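Local coordinates for aspartate aminotransferase (Leishmania major, PDB 4H51), which probably catalyses the pyridoxal phosphate-dependent transfer of an amino group from L-aspartate to 2-oxoglutarate, working as a homodimer, at residues T138-S143 and K160-Y165; A187-V192 and L220-Q225; I215-L220 and A251-E256. One frame throughout, in Å; residues are numbered along the deposited sequence.

In the fold
Along the chain, strand 140-144, helix 148-156 and strand 162-169 make a beta-alpha-beta unit whose two strands pair in contact 1, complete before contact 2 begins. Contact 2 closes when residues 220-225, leaving helix 209-221, return to segment 187-192, which leads from helix 177-186 into strand 192-196. Contact 3 opens on the same helix before contact 2 has closed, so the two cross and share Leu220. Val192 backbone atoms probably bond Pro139 and Tyr141 between contacts 1 and 2; Gln225 and Glu256 join contacts 2 and 3. Contact 1 pairs two strands of the central sheet, contact 2 joins the entries of strands 192-196 and 225-230, and contact 3 sets helix 209-221 against the turn before strand 258-262.

Contact 1: residues T138-S143 and K160-Y165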
ATOM      1  N   THR B 138      -6.949 -25.800   5.073  1.00 17.31           N
ATOM      2  CA  THR B 138      -6.915 -25.956   3.610  1.00 15.85           C
ATOM      3  C   THR B 138      -5.493 -25.674   3.109  1.00 14.51           C
ATOM      4  O   THR B 138      -4.939 -24.622   3.400  1.00 13.35           O
ATOM      5  CB  THR B 138      -7.910 -24.952   2.947  1.00 16.01           C
ATOM      6  OG1 THR B 138      -9.224 -25.180   3.421  1.00 16.73           O
ATOM      7  CG2 THR B 138      -7.931 -25.046   1.434  1.00 16.34           C
ATOM      8  N   PRO B 139      -4.895 -26.617   2.354  1.00 13.76           N
ATOM      9  CA  PRO B 139      -3.585 -26.332   1.747  1.00 13.47           C
ATOM     10  C   PRO B 139      -3.662 -25.222   0.720  1.00 12.77           C
ATOM     11  O   PRO B 139      -4.667 -25.105  -0.021  1.00 13.09           O
ATOM     12  CB  PRO B 139      -3.173 -27.671   1.095  1.00 13.63           C
ATOM     13  CG  PRO B 139      -4.356 -28.544   1.144  1.00 14.10           C
ATOM     14  CD  PRO B 139      -5.472 -27.894   1.890  1.00 14.19           C
ATOM     15  N   ILE B 140      -2.595 -24.426   0.661  1.00 12.31           N
ATOM     16  CA  ILE B 140      -2.409 -23.469  -0.381  1.00 11.85           C
ATOM     17  C   ILE B 140      -1.082 -23.847  -0.992  1.00 12.10           C
ATOM     18  O   ILE B 140      -0.080 -24.001  -0.261  1.00 12.60           O
ATOM     19  CB  ILE B 140      -2.517 -21.995   0.114  1.00 11.84           C
ATOM     20  CG1 ILE B 140      -2.241 -20.983  -0.985  1.00 11.77           C
ATOM     21  CG2 ILE B 140      -1.555 -21.722   1.288  1.00 12.32           C
ATOM     22  CD1 ILE B 140      -2.871 -19.620  -0.670  1.00 12.27           C
ATOM     23  N   TYR B 141      -1.088 -24.011  -2.322  1.00 11.68           N
ATOM     24  CA  TYR B 141       0.033 -24.553  -3.040  1.00 11.60           C
ATOM     25  C   TYR B 141       0.850 -23.547  -3.828  1.00 10.84           C
ATOM     26  O   TYR B 141       0.326 -22.769  -4.593  1.00 10.45           O
ATOM     27  CB  TYR B 141      -0.454 -25.645  -3.983  1.00 12.36           C
ATOM     28  CG  TYR B 141      -0.740 -26.955  -3.324  1.00 13.51           C
ATOM     29  CD1 TYR B 141      -1.989 -27.246  -2.755  1.00 14.08           C
ATOM     30  CD2 TYR B 141       0.212 -27.939  -3.323  1.00 14.44           C
ATOM     31  CE1 TYR B 141      -2.209 -28.459  -2.137  1.00 15.15           C
ATOM     32  CE2 TYR B 141      -0.004 -29.166  -2.751  1.00 15.43           C
ATOM     33  CZ  TYR B 141      -1.204 -29.424  -2.152  1.00 16.07           C
ATOM     34  OH  TYR B 141      -1.359 -30.679  -1.613  1.00 19.25           O
ATOM     35  N   LEU B 142       2.162 -23.644  -3.667  1.00 10.75           N
ATOM     36  CA  LEU B 142       3.131 -22.868  -4.412  1.00 10.67           C
ATOM     37  C   LEU B 142       3.950 -23.788  -5.320  1.00 10.95           C
ATOM     38  O   LEU B 142       4.151 -24.936  -5.008  1.00 10.96           O
ATOM     39  CB  LEU B 142       4.064 -22.191  -3.406  1.00 10.58           C
ATOM     40  CG  LEU B 142       3.454 -21.238  -2.363  1.00 10.96           C
ATOM     41  CD1 LEU B 142       4.545 -20.656  -1.451  1.00 10.51           C
ATOM     42  CD2 LEU B 142       2.711 -20.110  -3.074  1.00 10.91           C
ATOM     43  N   SER B 143       4.457 -23.267  -6.429  1.00 11.41           N
ATOM     44  CA  SER B 143       5.324 -24.033  -7.300  1.00 11.64           C
ATOM     45  C   SER B 143       6.694 -24.306  -6.633  1.00 11.87           C
ATOM     46  O   SER B 143       7.232 -23.500  -5.868  1.00 11.49           O
ATOM     47  CB  SER B 143       5.497 -23.339  -8.659  1.00 11.35           C
ATOM     48  OG  SER B 143       6.144 -22.081  -8.530  1.00 10.65           O
ATOM     49  N   LYS B 160      -1.841 -21.466   7.243  1.00 15.64           N
ATOM     50  CA  LYS B 160      -1.079 -22.316   8.167  1.00 16.72           C
ATOM     51  C   LYS B 160      -0.535 -23.620   7.515  1.00 16.74           C
ATOM     52  O   LYS B 160       0.366 -24.281   8.073  1.00 16.91           O
ATOM     53  CB  LYS B 160      -1.966 -22.655   9.379  1.00 18.60           C
ATOM     54  CG  LYS B 160      -2.579 -21.420  10.065  1.00 19.49           C
ATOM     55  CD  LYS B 160      -1.488 -20.488  10.540  1.00 20.75           C
ATOM     56  CE  LYS B 160      -2.031 -19.221  11.229  1.00 23.46           C
ATOM     57  NZ  LYS B 160      -0.949 -18.255  11.661  1.00 24.06           N
ATOM     58  N   ASN B 161      -1.081 -23.991   6.346  1.00 16.61           N
ATOM     59  CA  ASN B 161      -0.703 -25.239   5.672  1.00 15.44           C
ATOM     60  C   ASN B 161      -0.275 -24.930   4.243  1.00 14.77           C
ATOM     61  O   ASN B 161      -1.027 -25.131   3.291  1.00 14.08           O
ATOM     62  CB  ASN B 161      -1.850 -26.229   5.729  1.00 15.92           C
ATOM     63  CG  ASN B 161      -1.545 -27.554   5.057  1.00 16.19           C
ATOM     64  OD1 ASN B 161      -0.379 -27.930   4.846  1.00 17.67           O
ATOM     65  ND2 ASN B 161      -2.594 -28.303   4.762  1.00 16.31           N
ATOM     66  N   ILE B 162       0.934 -24.385   4.121  1.00 13.98           N
ATOM     67  CA  ILE B 162       1.514 -24.012   2.834  1.00 13.44           C
ATOM     68  C   ILE B 162       2.254 -25.222   2.255  1.00 14.05           C
ATOM     69  O   ILE B 162       3.059 -25.849   2.951  1.00 15.21           O
ATOM     70  CB  ILE B 162       2.466 -22.809   2.976  1.00 12.99           C
ATOM     71  CG1 ILE B 162       1.703 -21.617   3.581  1.00 12.66           C
ATOM     72  CG2 ILE B 162       3.111 -22.423   1.617  1.00 13.04           C
ATOM     73  CD1 ILE B 162       2.617 -20.514   4.151  1.00 13.25           C
ATOM     74  N   CYS B 163       1.972 -25.527   0.992  1.00 13.36           N
ATOM     75  CA  CYS B 163       2.440 -26.774   0.356  1.00 13.50           C
ATOM     76  C   CYS B 163       3.055 -26.403  -0.963  1.00 13.36           C
ATOM     77  O   CYS B 163       2.950 -25.217  -1.404  1.00 12.61           O
ATOM     78  CB  CYS B 163       1.289 -27.742   0.154  1.00 13.83           C
ATOM     79  SG  CYS B 163       0.434 -28.280   1.677  1.00 14.57           S
ATOM     80  N   THR B 164       3.771 -27.347  -1.564  1.00 12.94           N
ATOM     81  CA  THR B 164       4.280 -27.142  -2.891  1.00 12.69           C
ATOM     82  C   THR B 164       3.806 -28.191  -3.898  1.00 12.85           C
ATOM     83  O   THR B 164       3.466 -29.309  -3.506  1.00 13.46           O
ATOM     84  CB  THR B 164       5.810 -27.099  -2.888  1.00 13.09           C
ATOM     85  OG1 THR B 164       6.302 -28.386  -2.465  1.00 14.03           O
ATOM     86  CG2 THR B 164       6.309 -25.976  -1.924  1.00 12.79           C
ATOM     87  N   TYR B 165       3.736 -27.789  -5.174  1.00 12.32           N
ATOM     88  CA  TYR B 165       3.554 -28.746  -6.269  1.00 12.19           C
ATOM     89  C   TYR B 165       4.854 -28.854  -7.038  1.00 12.42           C
ATOM     90  O   TYR B 165       5.551 -27.841  -7.271  1.00 12.31           O
ATOM     91  CB  TYR B 165       2.391 -28.405  -7.218  1.00 11.79           C
ATOM     92  CG  TYR B 165       2.368 -27.040  -7.789  1.00 11.11           C
ATOM     93  CD1 TYR B 165       1.725 -26.015  -7.124  1.00 10.78           C
ATOM     94  CD2 TYR B 165       2.952 -26.768  -9.006  1.00 10.94           C
ATOM     95  CE1 TYR B 165       1.669 -24.720  -7.657  1.00 10.05           C
ATOM     96  CE2 TYR B 165       2.917 -25.467  -9.549  1.00 10.45           C
ATOM     97  CZ  TYR B 165       2.247 -24.461  -8.866  1.00 10.08           C
ATOM     98  OH  TYR B 165       2.184 -23.175  -9.337  1.00  9.12           O
TER
HETATM   99  O   HOH W   1      -3.510 -23.320   5.228  1.00 16.18           O
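Strands 140-143 and 162-165 run parallel, and four backbone hydrogen bonds join them. Asn161 O receives Ile140 N, and Ile140 O receives Cys163 N at 2.8 Å. One step on, Leu142 N gives to Cys163 O from above the carbonyl plane, 28° out of it, while Leu142 O takes Tyr165 N in plane. Ile140 and Leu142 thus spend both N and O on this neighbour; Tyr141 turns its backbone to Val192 and Ile194 of strand 192-196. Before the strands join, a water bridges the two segments, donating to Thr138 O and accepting from Asn161 N at 2.8 Å. Asn161 ND2 bonds Thr137 O, and Thr138 OG1 bonds Asp134 O.

On the face holding Tyr141 and Cys163, Cys163 CB sits over the phenol ring, 3.7 Å from the Tyr141 ring centroid, in a CH-pi contact; its SG approaches that ring obliquely and touches Pro139 CB. The Tyr165 side chain takes the crowded position between backbone N and carbonyl carbon (chi1 52°), which swings its ring across Ser143, whose CA stands 3.6 Å from the Tyr165 ring centroid. Ser143 OG bonds Pro145 O and His200 NE2. On the other face, Ile140 CG2 lies beside Ile162 CG1, and Leu142 CD1 meets Ile162 CG2, with helix 148-156 packing there; strand 140-144, this helix and strand 162-169 form a beta-alpha-beta unit. The backbone N and O of residues 140-142 are thus all bonded to the segments on either side, and the buried Tyr165 hydroxyl is bonded to Ile194 O, two strands away.

Contact 2: residues A187-V192 and L220-Q225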
ATOM      1  N   ALA B 187      -3.710 -33.510  -3.839  1.00 15.87           N
ATOM      2  CA  ALA B 187      -4.281 -32.512  -2.962  1.00 15.58           C
ATOM      3  C   ALA B 187      -5.736 -32.810  -2.708  1.00 16.06           C
ATOM      4  O   ALA B 187      -6.452 -33.294  -3.578  1.00 15.51           O
ATOM      5  CB  ALA B 187      -4.132 -31.147  -3.582  1.00 14.58           C
ATOM      6  N   PRO B 188      -6.199 -32.510  -1.503  1.00 16.71           N
ATOM      7  CA  PRO B 188      -7.620 -32.665  -1.244  1.00 17.25           C
ATOM      8  C   PRO B 188      -8.409 -31.733  -2.131  1.00 16.82           C
ATOM      9  O   PRO B 188      -7.914 -30.663  -2.495  1.00 15.58           O
ATOM     10  CB  PRO B 188      -7.783 -32.236   0.225  1.00 17.96           C
ATOM     11  CG  PRO B 188      -6.553 -31.488   0.543  1.00 17.19           C
ATOM     12  CD  PRO B 188      -5.465 -31.979  -0.352  1.00 16.65           C
ATOM     13  N   ASP B 189      -9.613 -32.147  -2.503  1.00 17.15           N
ATOM     14  CA  ASP B 189     -10.481 -31.294  -3.296  1.00 17.26           C
ATOM     15  C   ASP B 189     -10.671 -29.980  -2.588  1.00 16.68           C
ATOM     16  O   ASP B 189     -10.714 -29.929  -1.360  1.00 16.24           O
ATOM     17  CB  ASP B 189     -11.858 -31.906  -3.449  1.00 18.77           C
ATOM     18  CG  ASP B 189     -11.908 -33.052  -4.433  1.00 20.01           C
ATOM     19  OD1 ASP B 189     -10.901 -33.676  -4.767  1.00 20.69           O
ATOM     20  OD2 ASP B 189     -13.021 -33.359  -4.860  1.00 22.50           O
ATOM     21  N   GLY B 190     -10.798 -28.908  -3.361  1.00 16.01           N
ATOM     22  CA  GLY B 190     -10.989 -27.593  -2.806  1.00 15.45           C
ATOM     23  C   GLY B 190      -9.751 -27.008  -2.132  1.00 14.62           C
ATOM     24  O   GLY B 190      -9.886 -26.348  -1.122  1.00 14.80           O
ATOM     25  N   SER B 191      -8.569 -27.277  -2.662  1.00 13.87           N
ATOM     26  CA  SER B 191      -7.356 -26.602  -2.239  1.00 13.54           C
ATOM     27  C   SER B 191      -7.125 -25.328  -3.082  1.00 13.02           C
ATOM     28  O   SER B 191      -7.818 -25.090  -4.087  1.00 14.23           O
ATOM     29  CB  SER B 191      -6.154 -27.502  -2.369  1.00 13.62           C
ATOM     30  OG  SER B 191      -6.279 -28.656  -1.556  1.00 14.76           O
ATOM     31  N   VAL B 192      -6.218 -24.473  -2.634  1.00 11.84           N
ATOM     32  CA  VAL B 192      -5.852 -23.271  -3.363  1.00 11.04           C
ATOM     33  C   VAL B 192      -4.516 -23.454  -4.075  1.00 10.72           C
ATOM     34  O   VAL B 192      -3.563 -23.929  -3.447  1.00 11.06           O
ATOM     35  CB  VAL B 192      -5.744 -22.076  -2.433  1.00 10.56           C
ATOM     36  CG1 VAL B 192      -5.475 -20.811  -3.273  1.00  9.92           C
ATOM     37  CG2 VAL B 192      -7.030 -21.895  -1.642  1.00 10.53           C
ATOM     38  N   LEU B 220     -10.639 -28.110 -12.403  1.00 14.70           N
ATOM     39  CA  LEU B 220     -12.081 -28.207 -12.405  1.00 15.39           C
ATOM     40  C   LEU B 220     -12.502 -29.517 -11.746  1.00 15.72           C
ATOM     41  O   LEU B 220     -13.381 -29.511 -10.916  1.00 16.21           O
ATOM     42  CB  LEU B 220     -12.656 -28.118 -13.829  1.00 15.78           C
ATOM     43  CG  LEU B 220     -12.661 -26.743 -14.468  1.00 15.49           C
ATOM     44  CD1 LEU B 220     -12.543 -26.825 -16.002  1.00 15.94           C
ATOM     45  CD2 LEU B 220     -13.901 -25.925 -14.037  1.00 15.79           C
ATOM     46  N   ALA B 221     -11.838 -30.620 -12.062  1.00 15.88           N
ATOM     47  CA  ALA B 221     -12.200 -31.937 -11.527  1.00 16.61           C
ATOM     48  C   ALA B 221     -12.079 -31.999 -10.016  1.00 16.47           C
ATOM     49  O   ALA B 221     -12.895 -32.634  -9.345  1.00 16.75           O
ATOM     50  CB  ALA B 221     -11.332 -33.029 -12.162  1.00 16.86           C
ATOM     51  N   LYS B 222     -11.061 -31.318  -9.506  1.00 15.53           N
ATOM     52  CA  LYS B 222     -10.726 -31.315  -8.088  1.00 15.71           C
ATOM     53  C   LYS B 222     -11.403 -30.159  -7.343  1.00 15.88           C
ATOM     54  O   LYS B 222     -11.296 -30.079  -6.121  1.00 15.50           O
ATOM     55  CB  LYS B 222      -9.202 -31.251  -7.903  1.00 15.05           C
ATOM     56  CG  LYS B 222      -8.452 -32.516  -8.343  1.00 15.12           C
ATOM     57  CD  LYS B 222      -8.668 -33.672  -7.379  1.00 15.63           C
ATOM     58  CE  LYS B 222      -7.939 -33.389  -6.076  1.00 15.54           C
ATOM     59  NZ  LYS B 222      -8.282 -34.444  -5.054  1.00 16.02           N
ATOM     60  N   HIS B 223     -12.105 -29.281  -8.077  1.00 16.16           N
ATOM     61  CA  HIS B 223     -12.768 -28.109  -7.495  1.00 16.41           C
ATOM     62  C   HIS B 223     -11.802 -27.255  -6.723  1.00 15.09           C
ATOM     63  O   HIS B 223     -12.137 -26.658  -5.684  1.00 14.71           O
ATOM     64  CB  HIS B 223     -13.926 -28.541  -6.617  1.00 18.53           C
ATOM     65  CG  HIS B 223     -14.763 -29.658  -7.227  1.00 20.93           C
ATOM     66  ND1 HIS B 223     -15.733 -29.426  -8.131  1.00 22.23           N
ATOM     67  CD2 HIS B 223     -14.686 -31.035  -7.075  1.00 23.09           C
ATOM     68  CE1 HIS B 223     -16.299 -30.586  -8.499  1.00 23.76           C
ATOM     69  NE2 HIS B 223     -15.649 -31.588  -7.871  1.00 24.60           N
ATOM     70  N   HIS B 224     -10.582 -27.158  -7.239  1.00 13.82           N
ATOM     71  CA  HIS B 224      -9.586 -26.268  -6.647  1.00 12.90           C
ATOM     72  C   HIS B 224      -9.849 -24.827  -6.955  1.00 12.50           C
ATOM     73  O   HIS B 224     -10.399 -24.472  -8.011  1.00 12.80           O
ATOM     74  CB  HIS B 224      -8.186 -26.631  -7.141  1.00 12.38           C
ATOM     75  CG  HIS B 224      -7.687 -27.994  -6.698  1.00 12.48           C
ATOM     76  ND1 HIS B 224      -7.860 -28.448  -5.460  1.00 12.57           N
ATOM     77  CD2 HIS B 224      -6.869 -28.934  -7.364  1.00 12.30           C
ATOM     78  CE1 HIS B 224      -7.232 -29.650  -5.333  1.00 12.93           C
ATOM     79  NE2 HIS B 224      -6.612 -29.931  -6.508  1.00 12.52           N
ATOM     80  N   GLN B 225      -9.429 -23.958  -6.045  1.00 12.44           N
ATOM     81  CA  GLN B 225      -9.366 -22.521  -6.347  1.00 11.47           C
ATOM     82  C   GLN B 225      -8.076 -22.204  -7.064  1.00 10.88           C
ATOM     83  O   GLN B 225      -6.953 -22.495  -6.556  1.00 10.08           O
ATOM     84  CB  GLN B 225      -9.426 -21.685  -5.076  1.00 11.90           C
ATOM     85  CG  GLN B 225      -9.298 -20.173  -5.302  1.00 11.41           C
ATOM     86  CD  GLN B 225     -10.507 -19.569  -5.986  1.00 11.90           C
ATOM     87  OE1 GLN B 225     -11.665 -19.823  -5.588  1.00 13.18           O
ATOM     88  NE2 GLN B 225     -10.266 -18.786  -7.057  1.00 11.89           N
TER
HETATM   89  O   HOH W   2     -13.208 -34.714  -7.428  1.00 36.55           O
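Lys222, in the segment that follows on from helix 209-221, reaches across to the loop 187-192. Its CB lies over one face of the His224 ring, 3.2 Å above the plane and toward the rim. Bends at chi2 and chi3 (-73° and -71°) fold the chain over, bringing Lys222 CD to 3.4 Å from Asp189 OD1 and CE against Ala187 O. At the tip, Lys222 NZ donates to Ala187 O at 2.6 Å, nearly along the C=O axis, and forms a salt bridge with Asp189 OD1 at 2.7 Å; Leu185 O is a third acceptor for this ammonium. Asp189 OD2 accepts a bond from a water that also donates to Ala221 O. Backbone N-H groups carry the link further: Gly190 N gives to Lys222 O, Ser191 N to His224 ND1 in the ring plane, and Gln225 N to Ser191 O. His224 NE2 bonds Ile184 O, so both ring nitrogens are engaged. His223, at positive phi, closes the helix in a Schellman motif. The contact thus lies where helix 177-186 and helix 209-221 end together and strands 192-196 and 225-230 begin side by side, with Gln225 OE1 bonded to Trp21 of the second subunit.

Contact 3: residues I215-L220 and A251-E256; sequences IASLML and ARRGIE
Arg253 stretches across to helix 209-221 and meets Ser217 end-on, with both terminal nitrogens gripping one hydroxyl oxygen. Arg253 NH2 lies 2.8 Å from Ser217 OG, and Arg253 NH1 lies 3.1 Å from the same Ser217 OG, the NH2 bond being the shorter and straighter of the two. The oxygen is only 2° out of the guanidinium plane, so the two bonds hold that group's rotation. Arg253 CG stands anti to its carbonyl carbon, and the one bend of the chain, at chi3 (56°), turns the guanidinium toward the serine. Arg253 NH1 also makes a weak hydrogen bond to Asn213 OD1, one turn earlier on the helix, and passes 3.7 Å from Ala216 CB.

Beside this polar grip, Leu220 and Ile255 cross obliquely. Leu220 CG and CD2 rest on Ile255 CG1, with Leu220 CG to Ile255 CG1 3.7 Å. From there Ile255 CD1 runs on to Ala216, 3.9 Å from Ala216 CB, and reaches Met219 CB more loosely. The Leu220 side chain also crosses Arg253 obliquely: Leu220 CD1 meets Arg253 O at 3.5 Å and faces NH2, while CD2 reaches both Arg253 O and Ile255 CG1. Ile255 also packs on Phe250 and on Val226 of strand 225-230, which places it in the layer between helices and sheet.

Gly254 separates Arg253 from Ile255; its positive phi makes it the C-prime residue of a Schellman motif, with Ile255 N bonded to Phe250 O and Gly254 N to Ala251 O. Glycine is the usual C-prime residue of such a helix end. Here the chain goes on to strand 258-262 of the central sheet, and helix 209-221 packs against the turn that follows helix 245-252.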
ATOM      1  N   ILE B 215      -4.039 -28.742 -17.140  1.00 14.84           N
ATOM      2  CA  ILE B 215      -4.076 -28.218 -15.766  1.00 14.09           C
ATOM      3  C   ILE B 215      -5.468 -27.673 -15.462  1.00 13.88           C
ATOM      4  O   ILE B 215      -5.994 -27.875 -14.361  1.00 13.74           O
ATOM      5  CB  ILE B 215      -3.054 -27.109 -15.556  1.00 13.56           C
ATOM      6  CG1 ILE B 215      -1.632 -27.649 -15.669  1.00 13.36           C
ATOM      7  CG2 ILE B 215      -3.219 -26.488 -14.144  1.00 13.17           C
ATOM      8  CD1 ILE B 215      -0.620 -26.561 -15.948  1.00 12.77           C
ATOM      9  N   ALA B 216      -6.081 -26.987 -16.427  1.00 13.98           N
ATOM     10  CA  ALA B 216      -7.468 -26.511 -16.231  1.00 14.03           C
ATOM     11  C   ALA B 216      -8.416 -27.672 -15.945  1.00 14.50           C
ATOM     12  O   ALA B 216      -9.236 -27.568 -15.047  1.00 14.45           O
ATOM     13  CB  ALA B 216      -7.968 -25.693 -17.403  1.00 14.73           C
ATOM     14  N   SER B 217      -8.345 -28.744 -16.719  1.00 14.79           N
ATOM     15  CA  SER B 217      -9.209 -29.898 -16.487  1.00 15.74           C
ATOM     16  C   SER B 217      -9.074 -30.470 -15.065  1.00 15.58           C
ATOM     17  O   SER B 217     -10.064 -30.847 -14.443  1.00 16.33           O
ATOM     18  CB  SER B 217      -8.884 -31.016 -17.478  1.00 16.29           C
ATOM     19  OG  SER B 217      -9.184 -30.591 -18.767  1.00 16.70           O
ATOM     20  N   LEU B 218      -7.852 -30.541 -14.581  1.00 15.34           N
ATOM     21  CA  LEU B 218      -7.582 -31.048 -13.231  1.00 15.45           C
ATOM     22  C   LEU B 218      -8.096 -30.096 -12.156  1.00 14.82           C
ATOM     23  O   LEU B 218      -8.641 -30.546 -11.124  1.00 15.00           O
ATOM     24  CB  LEU B 218      -6.079 -31.236 -13.037  1.00 15.89           C
ATOM     25  CG  LEU B 218      -5.447 -32.317 -13.893  1.00 16.83           C
ATOM     26  CD1 LEU B 218      -3.989 -32.431 -13.516  1.00 17.18           C
ATOM     27  CD2 LEU B 218      -6.150 -33.657 -13.689  1.00 18.31           C
ATOM     28  N   MET B 219      -7.938 -28.788 -12.365  1.00 13.91           N
ATOM     29  CA  MET B 219      -8.444 -27.814 -11.379  1.00 13.92           C
ATOM     30  C   MET B 219      -9.969 -27.859 -11.274  1.00 14.44           C
ATOM     31  O   MET B 219     -10.539 -27.673 -10.186  1.00 15.41           O
ATOM     32  CB  MET B 219      -8.007 -26.362 -11.716  1.00 13.24           C
ATOM     33  CG  MET B 219      -6.479 -26.185 -11.741  1.00 12.83           C
ATOM     34  SD  MET B 219      -5.851 -26.287 -10.060  1.00 12.19           S
ATOM     35  CE  MET B 219      -4.092 -26.479 -10.379  1.00 11.91           C
ATOM     36  N   LEU B 220     -10.639 -28.110 -12.403  1.00 14.70           N
ATOM     37  CA  LEU B 220     -12.081 -28.207 -12.405  1.00 15.39           C
ATOM     38  C   LEU B 220     -12.502 -29.517 -11.746  1.00 15.72           C
ATOM     39  O   LEU B 220     -13.381 -29.511 -10.916  1.00 16.21           O
ATOM     40  CB  LEU B 220     -12.656 -28.118 -13.829  1.00 15.78           C
ATOM     41  CG  LEU B 220     -12.661 -26.743 -14.468  1.00 15.49           C
ATOM     42  CD1 LEU B 220     -12.543 -26.825 -16.002  1.00 15.94           C
ATOM     43  CD2 LEU B 220     -13.901 -25.925 -14.037  1.00 15.79           C
ATOM     44  N   ALA B 251     -10.751 -18.922 -17.803  1.00 12.57           N
ATOM     45  CA  ALA B 251     -12.031 -18.197 -17.785  1.00 13.08           C
ATOM     46  C   ALA B 251     -12.996 -18.905 -18.703  1.00 13.83           C
ATOM     47  O   ALA B 251     -14.113 -19.178 -18.318  1.00 14.16           O
ATOM     48  CB  ALA B 251     -11.856 -16.751 -18.262  1.00 12.89           C
ATOM     49  N   ARG B 252     -12.566 -19.152 -19.944  1.00 14.29           N
ATOM     50  CA  ARG B 252     -13.432 -19.745 -20.960  1.00 14.88           C
ATOM     51  C   ARG B 252     -13.946 -21.086 -20.489  1.00 15.79           C
ATOM     52  O   ARG B 252     -15.098 -21.433 -20.801  1.00 16.03           O
ATOM     53  CB  ARG B 252     -12.743 -19.923 -22.311  1.00 15.41           C
ATOM     54  N   ARG B 253     -13.134 -21.821 -19.698  1.00 15.36           N
ATOM     55  CA  ARG B 253     -13.562 -23.130 -19.223  1.00 16.08           C
ATOM     56  C   ARG B 253     -14.279 -23.131 -17.862  1.00 16.33           C
ATOM     57  O   ARG B 253     -14.525 -24.199 -17.315  1.00 16.61           O
ATOM     58  CB  ARG B 253     -12.395 -24.120 -19.241  1.00 16.11           C
ATOM     59  CG  ARG B 253     -12.056 -24.457 -20.697  1.00 16.60           C
ATOM     60  CD  ARG B 253     -11.123 -25.601 -20.842  1.00 16.85           C
ATOM     61  NE  ARG B 253     -11.642 -26.797 -20.170  1.00 16.86           N
ATOM     62  CZ  ARG B 253     -10.865 -27.803 -19.808  1.00 16.78           C
ATOM     63  NH1 ARG B 253      -9.545 -27.749 -20.061  1.00 16.62           N
ATOM     64  NH2 ARG B 253     -11.375 -28.828 -19.156  1.00 16.80           N
ATOM     65  N   GLY B 254     -14.648 -21.953 -17.369  1.00 16.20           N
ATOM     66  CA  GLY B 254     -15.587 -21.845 -16.236  1.00 16.87           C
ATOM     67  C   GLY B 254     -14.933 -21.847 -14.856  1.00 16.38           C
ATOM     68  O   GLY B 254     -15.607 -22.049 -13.851  1.00 17.04           O
ATOM     69  N   ILE B 255     -13.633 -21.620 -14.798  1.00 15.30           N
ATOM     70  CA  ILE B 255     -12.901 -21.560 -13.525  1.00 14.76           C
ATOM     71  C   ILE B 255     -13.121 -20.166 -12.941  1.00 14.76           C
ATOM     72  O   ILE B 255     -13.042 -19.154 -13.688  1.00 14.09           O
ATOM     73  CB  ILE B 255     -11.398 -21.858 -13.745  1.00 14.13           C
ATOM     74  CG1 ILE B 255     -11.262 -23.325 -14.175  1.00 14.50           C
ATOM     75  CG2 ILE B 255     -10.534 -21.549 -12.477  1.00 12.77           C
ATOM     76  CD1 ILE B 255      -9.879 -23.803 -14.555  1.00 13.76           C
ATOM     77  N   GLU B 256     -13.420 -20.085 -11.632  1.00 15.26           N
ATOM     78  CA  GLU B 256     -13.493 -18.804 -10.935  0.50 14.62           C
ATOM     79  C   GLU B 256     -12.105 -18.253 -10.629  1.00 14.02           C
ATOM     80  O   GLU B 256     -11.631 -18.322  -9.482  1.00 13.74           O
ATOM     81  CB  GLU B 256     -14.339 -18.938  -9.676  0.50 14.86           C
ATOM     82  CG  GLU B 256     -15.811 -19.043 -10.049  0.50 15.48           C
ATOM     83  CD  GLU B 256     -16.703 -19.276  -8.857  0.50 16.18           C
ATOM     84  OE1 GLU B 256     -16.240 -19.889  -7.865  0.50 16.30           O
ATOM     85  OE2 GLU B 256     -17.872 -18.873  -8.916  0.50 16.71           O
TER